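Local coordinates for protein alanine racemase, biosynthetic (Pseudomonas aeruginosa PAO1, PDB 6A2F) that is a pyridoxal-phosphate-bearing member of the alanine racemase family, with an N-terminal TIM-barrel domain and a beta-rich C-terminal domain, at residues A91-Q101 with I116-L124; E153-D164 with D185-A196. One frame throughout, in Å; residues are numbered along the deposited sequence.

Contact 1. Residues A91-Q101 with I116-L124; sequences AGQLRLDLVIQ and IPLNVWLKL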
# COMPACT_ATOMS: atom_id res chain seq x y z
N ALA A 91 -9.08 23.24 14.19
CA ALA A 91 -10.16 22.36 14.66
C ALA A 91 -11.38 23.16 15.09
O ALA A 91 -12.52 22.72 14.89
CB ALA A 91 -9.67 21.47 15.80
N GLY A 92 -11.13 24.33 15.68
CA GLY A 92 -12.19 25.26 16.08
C GLY A 92 -12.92 25.85 14.90
O GLY A 92 -14.15 25.92 14.89
N GLN A 93 -12.16 26.28 13.89
CA GLN A 93 -12.71 26.82 12.65
C GLN A 93 -13.62 25.79 11.96
O GLN A 93 -14.69 26.14 11.46
CB GLN A 93 -11.59 27.27 11.70
CG GLN A 93 -12.04 27.84 10.35
CD GLN A 93 -10.88 28.12 9.39
OE1 GLN A 93 -10.80 27.53 8.30
NE2 GLN A 93 -9.99 29.02 9.78
N LEU A 94 -13.20 24.53 11.96
CA LEU A 94 -13.93 23.46 11.28
C LEU A 94 -15.02 22.83 12.16
O LEU A 94 -15.71 21.89 11.73
CB LEU A 94 -12.96 22.38 10.78
CG LEU A 94 -11.80 22.82 9.88
CD1 LEU A 94 -10.79 21.69 9.70
CD2 LEU A 94 -12.28 23.35 8.54
N ARG A 95 -15.18 23.35 13.37
CA ARG A 95 -16.19 22.87 14.33
C ARG A 95 -16.15 21.35 14.53
O ARG A 95 -17.13 20.64 14.26
CB ARG A 95 -17.58 23.36 13.93
CG ARG A 95 -17.81 24.85 14.15
CD ARG A 95 -19.29 25.18 14.00
NE ARG A 95 -19.68 26.40 14.71
CZ ARG A 95 -20.84 26.56 15.37
NH1 ARG A 95 -21.11 27.71 15.97
NH2 ARG A 95 -21.72 25.56 15.43
N LEU A 96 -15.01 20.86 15.00
CA LEU A 96 -14.76 19.43 15.14
C LEU A 96 -14.93 18.95 16.57
O LEU A 96 -14.75 19.71 17.52
CB LEU A 96 -13.36 19.08 14.64
CG LEU A 96 -12.97 19.48 13.22
CD1 LEU A 96 -11.53 19.07 12.95
CD2 LEU A 96 -13.90 18.87 12.19
N ASP A 97 -15.29 17.67 16.70
CA ASP A 97 -15.29 17.00 18.00
C ASP A 97 -13.88 16.57 18.32
O ASP A 97 -13.22 15.90 17.52
CB ASP A 97 -16.20 15.77 17.98
CG ASP A 97 -17.66 16.12 18.11
OD1 ASP A 97 -18.06 17.26 17.78
OD2 ASP A 97 -18.43 15.23 18.54
N LEU A 98 -13.40 16.97 19.50
CA LEU A 98 -12.05 16.65 19.91
C LEU A 98 -12.01 15.40 20.78
O LEU A 98 -12.98 15.08 21.47
CB LEU A 98 -11.42 17.83 20.65
CG LEU A 98 -11.37 19.18 19.92
CD1 LEU A 98 -10.71 20.22 20.81
CD2 LEU A 98 -10.64 19.08 18.58
N VAL A 99 -10.88 14.71 20.71
CA VAL A 99 -10.56 13.63 21.63
C VAL A 99 -9.36 14.05 22.49
O VAL A 99 -8.41 14.66 22.00
CB VAL A 99 -10.26 12.30 20.87
CG1 VAL A 99 -9.39 11.37 21.69
CG2 VAL A 99 -11.56 11.60 20.50
N ILE A 100 -9.45 13.74 23.79
CA ILE A 100 -8.30 13.85 24.70
C ILE A 100 -7.95 12.47 25.27
O ILE A 100 -8.78 11.83 25.92
CB ILE A 100 -8.54 14.89 25.82
CG1 ILE A 100 -8.73 16.29 25.22
CG2 ILE A 100 -7.38 14.88 26.80
CD1 ILE A 100 -9.24 17.32 26.20
N GLN A 101 -6.72 12.02 25.00
CA GLN A 101 -6.24 10.67 25.33
C GLN A 101 -5.15 10.66 26.38
O GLN A 101 -4.94 9.65 27.04
CB GLN A 101 -5.61 10.01 24.11
CG GLN A 101 -6.51 9.89 22.91
CD GLN A 101 -5.73 9.74 21.62
OE1 GLN A 101 -4.56 10.12 21.53
NE2 GLN A 101 -6.38 9.19 20.61
N ILE A 116 -14.53 29.19 20.71
CA ILE A 116 -15.82 28.51 20.65
C ILE A 116 -15.71 27.20 21.44
O ILE A 116 -14.69 26.52 21.37
CB ILE A 116 -16.25 28.28 19.17
CG1 ILE A 116 -17.65 27.67 19.07
CG2 ILE A 116 -15.23 27.44 18.40
CD1 ILE A 116 -18.35 27.93 17.74
N PRO A 117 -16.75 26.87 22.23
CA PRO A 117 -16.71 25.57 22.90
C PRO A 117 -16.90 24.42 21.91
O PRO A 117 -17.64 24.57 20.93
CB PRO A 117 -17.88 25.65 23.89
CG PRO A 117 -18.81 26.66 23.32
CD PRO A 117 -17.95 27.65 22.59
N LEU A 118 -16.23 23.31 22.15
CA LEU A 118 -16.31 22.15 21.26
C LEU A 118 -16.69 20.89 22.03
O LEU A 118 -16.52 20.82 23.25
CB LEU A 118 -14.97 21.96 20.53
CG LEU A 118 -14.47 23.07 19.60
CD1 LEU A 118 -12.99 22.87 19.32
CD2 LEU A 118 -15.25 23.13 18.30
N ASN A 119 -17.21 19.89 21.31
CA ASN A 119 -17.48 18.60 21.93
C ASN A 119 -16.16 17.89 22.19
O ASN A 119 -15.30 17.81 21.31
CB ASN A 119 -18.40 17.74 21.06
CG ASN A 119 -19.73 18.39 20.78
OD1 ASN A 119 -20.26 19.15 21.59
ND2 ASN A 119 -20.28 18.11 19.61
N VAL A 120 -16.01 17.41 23.43
CA VAL A 120 -14.79 16.75 23.87
C VAL A 120 -15.12 15.31 24.27
O VAL A 120 -16.01 15.07 25.08
CB VAL A 120 -14.15 17.51 25.06
CG1 VAL A 120 -12.96 16.73 25.62
CG2 VAL A 120 -13.72 18.91 24.65
N TRP A 121 -14.40 14.37 23.67
CA TRP A 121 -14.51 12.95 24.00
C TRP A 121 -13.25 12.53 24.74
O TRP A 121 -12.15 12.57 24.18
CB TRP A 121 -14.67 12.11 22.73
CG TRP A 121 -15.92 12.40 21.93
CD1 TRP A 121 -16.17 13.51 21.17
CD2 TRP A 121 -17.08 11.56 21.81
NE1 TRP A 121 -17.41 13.41 20.59
CE2 TRP A 121 -17.99 12.23 20.96
CE3 TRP A 121 -17.43 10.31 22.34
CZ2 TRP A 121 -19.24 11.68 20.63
CZ3 TRP A 121 -18.68 9.77 22.01
CH2 TRP A 121 -19.56 10.46 21.16
N LEU A 122 -13.41 12.14 26.00
CA LEU A 122 -12.30 11.65 26.80
C LEU A 122 -12.12 10.18 26.50
O LEU A 122 -13.07 9.40 26.56
CB LEU A 122 -12.58 11.85 28.30
CG LEU A 122 -12.52 13.25 28.90
CD1 LEU A 122 -13.02 13.24 30.34
CD2 LEU A 122 -11.11 13.81 28.83
N LYS A 123 -10.89 9.80 26.18
CA LYS A 123 -10.61 8.42 25.80
C LYS A 123 -10.10 7.59 26.97
O LYS A 123 -9.06 7.88 27.55
CB LYS A 123 -9.63 8.34 24.62
CG LYS A 123 -9.45 6.92 24.09
CD LYS A 123 -8.63 6.88 22.82
CE LYS A 123 -9.38 7.47 21.65
NZ LYS A 123 -8.56 7.41 20.41
N LEU A 124 -10.85 6.55 27.28
CA LEU A 124 -10.44 5.55 28.25
C LEU A 124 -9.62 4.47 27.56
O LEU A 124 -10.01 3.93 26.52
CB LEU A 124 -11.68 4.92 28.90
CG LEU A 124 -11.47 3.68 29.78
CD1 LEU A 124 -10.79 4.04 31.09
CD2 LEU A 124 -12.81 3.00 30.02
O HOH W 1 -17.35 20.11 18.37

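Contact 2. Residues E153-D164 with D185-A196; sequences ELNLISHFACAD and DFDQRSLANSAA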
# COMPACT_ATOMS: atom_id res chain seq x y z
N GLU A 153 -19.67 19.54 24.93
CA GLU A 153 -20.15 18.23 25.31
C GLU A 153 -19.00 17.50 25.91
O GLU A 153 -17.91 17.53 25.37
CB GLU A 153 -20.58 17.43 24.08
CG GLU A 153 -22.06 17.34 23.79
CD GLU A 153 -22.35 16.45 22.59
OE1 GLU A 153 -21.42 15.81 22.09
OE2 GLU A 153 -23.50 16.38 22.14
N LEU A 154 -19.20 16.89 27.07
CA LEU A 154 -18.14 16.06 27.62
C LEU A 154 -18.58 14.61 27.49
O LEU A 154 -19.64 14.22 27.99
CB LEU A 154 -17.80 16.44 29.07
CG LEU A 154 -16.50 15.83 29.63
CD1 LEU A 154 -15.29 16.13 28.75
CD2 LEU A 154 -16.25 16.28 31.06
N ASN A 155 -17.76 13.82 26.80
CA ASN A 155 -18.15 12.48 26.36
C ASN A 155 -17.13 11.41 26.76
O ASN A 155 -16.02 11.73 27.18
CB ASN A 155 -18.36 12.47 24.84
CG ASN A 155 -19.43 13.45 24.39
OD1 ASN A 155 -20.33 13.80 25.14
ND2 ASN A 155 -19.32 13.90 23.15
N LEU A 156 -17.53 10.15 26.63
CA LEU A 156 -16.64 9.03 26.91
C LEU A 156 -16.48 8.11 25.70
O LEU A 156 -17.46 7.75 25.04
CB LEU A 156 -17.13 8.23 28.13
CG LEU A 156 -16.29 7.01 28.57
CD1 LEU A 156 -14.96 7.44 29.16
CD2 LEU A 156 -17.06 6.14 29.55
N ILE A 157 -15.23 7.75 25.41
CA ILE A 157 -14.91 6.85 24.30
C ILE A 157 -13.84 5.82 24.69
O ILE A 157 -12.88 6.14 25.41
CB ILE A 157 -14.54 7.63 23.00
CG1 ILE A 157 -14.48 6.68 21.78
CG2 ILE A 157 -13.24 8.42 23.16
CD1 ILE A 157 -14.26 7.37 20.45
N SER A 158 -14.03 4.58 24.25
CA SER A 158 -13.03 3.53 24.37
C SER A 158 -13.17 2.58 23.19
O SER A 158 -14.15 2.65 22.44
CB SER A 158 -13.16 2.79 25.70
OG SER A 158 -11.92 2.20 26.06
N HIS A 159 -12.20 1.68 23.03
CA HIS A 159 -12.12 0.84 21.84
C HIS A 159 -11.66 -0.57 22.21
O HIS A 159 -10.69 -0.74 22.96
CB HIS A 159 -11.17 1.49 20.83
CG HIS A 159 -11.15 0.83 19.49
ND1 HIS A 159 -12.16 0.99 18.56
CD2 HIS A 159 -10.24 0.01 18.90
CE1 HIS A 159 -11.88 0.30 17.47
NE2 HIS A 159 -10.72 -0.30 17.65
N PHE A 160 -12.37 -1.58 21.69
CA PHE A 160 -12.08 -3.00 21.97
C PHE A 160 -10.83 -3.49 21.25
O PHE A 160 -10.51 -3.00 20.17
CB PHE A 160 -13.24 -3.89 21.51
CG PHE A 160 -14.45 -3.84 22.41
CD1 PHE A 160 -14.38 -4.27 23.73
CD2 PHE A 160 -15.68 -3.41 21.92
CE1 PHE A 160 -15.50 -4.25 24.55
CE2 PHE A 160 -16.80 -3.39 22.73
CZ PHE A 160 -16.71 -3.81 24.05
N ALA A 161 -10.15 -4.47 21.84
CA ALA A 161 -8.97 -5.08 21.22
C ALA A 161 -9.26 -6.41 20.51
O ALA A 161 -8.52 -6.83 19.62
CB ALA A 161 -7.85 -5.26 22.24
N CYS A 162 -10.33 -7.08 20.93
CA CYS A 162 -10.60 -8.45 20.48
C CYS A 162 -12.08 -8.72 20.22
O CYS A 162 -12.51 -9.88 20.23
CB CYS A 162 -10.08 -9.47 21.51
SG CYS A 162 -8.38 -9.25 22.06
N ALA A 163 -12.85 -7.67 19.97
CA ALA A 163 -14.27 -7.83 19.66
C ALA A 163 -14.51 -8.68 18.40
O ALA A 163 -15.63 -9.12 18.15
CB ALA A 163 -14.94 -6.47 19.53
N ASP A 164 -13.45 -8.91 17.62
CA ASP A 164 -13.52 -9.74 16.42
C ASP A 164 -13.72 -11.22 16.75
O ASP A 164 -14.24 -11.98 15.93
CB ASP A 164 -12.26 -9.55 15.55
CG ASP A 164 -11.01 -10.11 16.20
OD1 ASP A 164 -10.69 -9.71 17.35
OD2 ASP A 164 -10.33 -10.94 15.57
N ASP A 185 -21.07 12.18 34.81
CA ASP A 185 -21.95 12.87 33.87
C ASP A 185 -21.31 12.99 32.49
O ASP A 185 -20.40 13.80 32.27
CB ASP A 185 -22.33 14.25 34.42
CG ASP A 185 -23.45 14.93 33.63
OD1 ASP A 185 -23.73 14.53 32.47
OD2 ASP A 185 -24.05 15.87 34.17
N PHE A 186 -21.80 12.18 31.56
CA PHE A 186 -21.36 12.19 30.17
C PHE A 186 -22.55 12.48 29.25
O PHE A 186 -23.64 11.94 29.44
CB PHE A 186 -20.75 10.84 29.79
CG PHE A 186 -19.35 10.63 30.29
CD1 PHE A 186 -18.31 11.46 29.87
CD2 PHE A 186 -19.06 9.58 31.15
CE1 PHE A 186 -17.01 11.26 30.32
CE2 PHE A 186 -17.77 9.37 31.61
CZ PHE A 186 -16.74 10.21 31.19
N ASP A 187 -22.32 13.33 28.25
CA ASP A 187 -23.36 13.64 27.27
C ASP A 187 -23.53 12.51 26.26
O ASP A 187 -24.64 12.19 25.86
CB ASP A 187 -23.03 14.95 26.55
CG ASP A 187 -23.05 16.14 27.47
OD1 ASP A 187 -24.15 16.51 27.93
OD2 ASP A 187 -21.97 16.69 27.76
N GLN A 188 -22.41 11.90 25.86
CA GLN A 188 -22.41 10.80 24.90
C GLN A 188 -21.39 9.74 25.29
O GLN A 188 -20.32 10.05 25.83
CB GLN A 188 -22.09 11.29 23.48
CG GLN A 188 -22.81 12.55 23.01
CD GLN A 188 -24.27 12.33 22.62
OE1 GLN A 188 -24.97 13.29 22.33
NE2 GLN A 188 -24.72 11.09 22.61
N ARG A 189 -21.73 8.49 25.01
CA ARG A 189 -20.84 7.37 25.27
C ARG A 189 -20.69 6.58 23.99
O ARG A 189 -21.68 6.32 23.30
CB ARG A 189 -21.38 6.47 26.38
CG ARG A 189 -21.91 7.19 27.60
CD ARG A 189 -22.66 6.23 28.52
NE ARG A 189 -24.01 6.70 28.80
CZ ARG A 189 -25.13 6.14 28.32
NH1 ARG A 189 -25.07 5.07 27.53
NH2 ARG A 189 -26.31 6.65 28.64
N SER A 190 -19.45 6.22 23.66
CA SER A 190 -19.17 5.46 22.44
C SER A 190 -18.13 4.39 22.71
O SER A 190 -17.06 4.69 23.24
CB SER A 190 -18.71 6.39 21.32
OG SER A 190 -18.53 5.68 20.12
N LEU A 191 -18.45 3.16 22.33
CA LEU A 191 -17.60 2.00 22.61
C LEU A 191 -17.50 1.01 21.43
O LEU A 191 -16.48 0.34 21.27
CB LEU A 191 -18.08 1.28 23.87
CG LEU A 191 -17.43 -0.01 24.38
CD1 LEU A 191 -15.93 0.14 24.61
CD2 LEU A 191 -18.13 -0.45 25.66
N ALA A 192 -18.54 0.96 20.61
CA ALA A 192 -18.69 -0.10 19.60
C ALA A 192 -18.07 0.19 18.23
O ALA A 192 -18.50 1.11 17.53
CB ALA A 192 -20.17 -0.45 19.44
N ASN A 193 -17.07 -0.62 17.87
CA ASN A 193 -16.61 -0.72 16.47
C ASN A 193 -17.55 -1.65 15.67
O ASN A 193 -18.56 -2.10 16.21
CB ASN A 193 -15.14 -1.17 16.39
CG ASN A 193 -14.86 -2.47 17.14
OD1 ASN A 193 -15.78 -3.19 17.55
ND2 ASN A 193 -13.59 -2.78 17.32
N SER A 194 -17.21 -1.94 14.42
CA SER A 194 -18.05 -2.80 13.56
C SER A 194 -18.33 -4.14 14.23
O SER A 194 -19.49 -4.56 14.33
CB SER A 194 -17.40 -3.03 12.20
OG SER A 194 -17.28 -1.82 11.46
N ALA A 195 -17.27 -4.78 14.71
CA ALA A 195 -17.36 -6.04 15.43
C ALA A 195 -18.42 -5.97 16.53
O ALA A 195 -19.32 -6.81 16.58
CB ALA A 195 -16.00 -6.42 16.00
N ALA A 196 -18.31 -4.96 17.38
CA ALA A 196 -19.22 -4.80 18.51
C ALA A 196 -20.62 -4.38 18.08
O ALA A 196 -21.60 -4.75 18.73
CB ALA A 196 -18.64 -3.81 19.52
O HOH W 2 -11.60 -2.21 15.13
O HOH W 3 -11.89 -5.04 18.52
O HOH W 4 -14.32 -0.67 19.88

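Contact 1. Residues A91-Q101 with I116-L124
Leu98, Val99 and Ile100 pair in parallel with Val120, Trp121 and Leu122, and the axes of strands 98-100 and 118-123 approach to 4.6 Å. Four backbone hydrogen bonds join them: Leu98 N to Asn119 O, Trp121 N to Leu98 O, Ile100 N to Trp121 O, and Lys123 N to Ile100 O. Asp97 takes two side-chain N-H groups with its carboxylate. The indole NE1 of Trp121 meets Asp97 OD2 at 2.9 Å. This bond is nearly straight (168°) and lies close to the ring plane, but it reaches the oxygen from the anti side. ND2 of Asn119 meets Asp97 OD1 from the syn side at 3.0 Å. This bond is more bent (143°), and the amide stands almost perpendicular to the carboxylate. Asn119 OD1 accepts from Arg152. A water also bridges Asp97 OD1 and Asn119 N.

Apolar contacts lie on both faces of the pair. On one face Leu98 CD1 meets Leu118 CD1 at 3.8 Å, and Ile100 CD1 meets Val120 CG1 at the same distance. On the other, Val99 CG2 rests on Trp121 CB at 3.9 Å. Lys123 runs alongside Gln101, and a bend at chi3 (-70°) turns its CE against Val99 CG1. Its NZ then bonds to Leu79 O and to a malonate ion. At the far end a Schellman motif at Arg95 closes helix 87-93. The Arg95 side chain crosses Ile116 at about a right angle, with Arg95 NH1 3.3 Å from Ile116 CD1.

The two strands belong to a beta-alpha-beta unit with helix 103-112. Asp97 is buried, and Arg75 forms a salt bridge with the same OD2 that receives the indole. The arginine and the two N-H donors together probably favour an ionised Asp97 and limit rotation of its carboxylate.

Contact 2. Residues E153-D164 with D185-A196
Leu154, Leu156 and Ser158 exchange backbone hydrogen bonds with residues 187-190, in parallel register. The bonds are Asp187 N to Leu154 O, Leu156 N to Gln188 O, Ser190 N to Leu156 O, and Ser158 N to Ser190 O.

One side-chain hydrogen bond crosses the contact. Asp187 OD2 uses its anti lone pair to accept from Leu154 N at 2.9 Å, and it also forms a salt bridge with Arg146. Two more lie within single segments. Asn155 ND2 gives an almost straight bond (177°) to Glu153 OE1 at 3.0 Å. Arg75 forms a salt bridge with that same oxygen. Asn193 is the N-cap of helix 194-199. With CG between the backbone N and the carbonyl carbon (chi1 54°), its OD1 receives Ala196 N at 3.1 Å. Its ND2 donates to a water that also accepts from Ala163 N.

There are two CH-pi contacts. Leu156 CB stands over the centre of the Phe186 ring, 3.5 Å from the centroid. Leu191 CD1 covers a face of Phe160 nearer the rim, 4.2 Å from the centroid. Ala163 CB meets Ala195 CB at 3.7 Å.

His159 sets CE1 3.5 Å from Asn193 ND2, ring and amide nearly perpendicular, while its NE2 bonds to Tyr254 of the second subunit. Ser194 OG bonds to the phosphate of the modified residue at position 34. The capped helix thus starts at the cofactor phosphate, and its N-terminal end would probably help to stabilise that negative charge.

Contact 1 closes before contact 2 opens along the chain. Both lie in the N-terminal domain, with centres about 15 Å apart. They share one parallel sheet, in the order 98-100, 118-123, 151-157, 189-190, which forms part of the TIM barrel. Strands 118-123 and 151-157 are its inner neighbours and join the two contacts. Val120 N probably bonds to Glu153 O at 2.7 Å, and Leu124 O probably bonds to Ser158 OG at 2.6 Å. Arg75, from strand 75-78, ties the two contacts together through acids of both. Contact 2 carries the barrel wall on to the cofactor phosphate and the second subunit, whereas no other chain of the assembly touches contact 1.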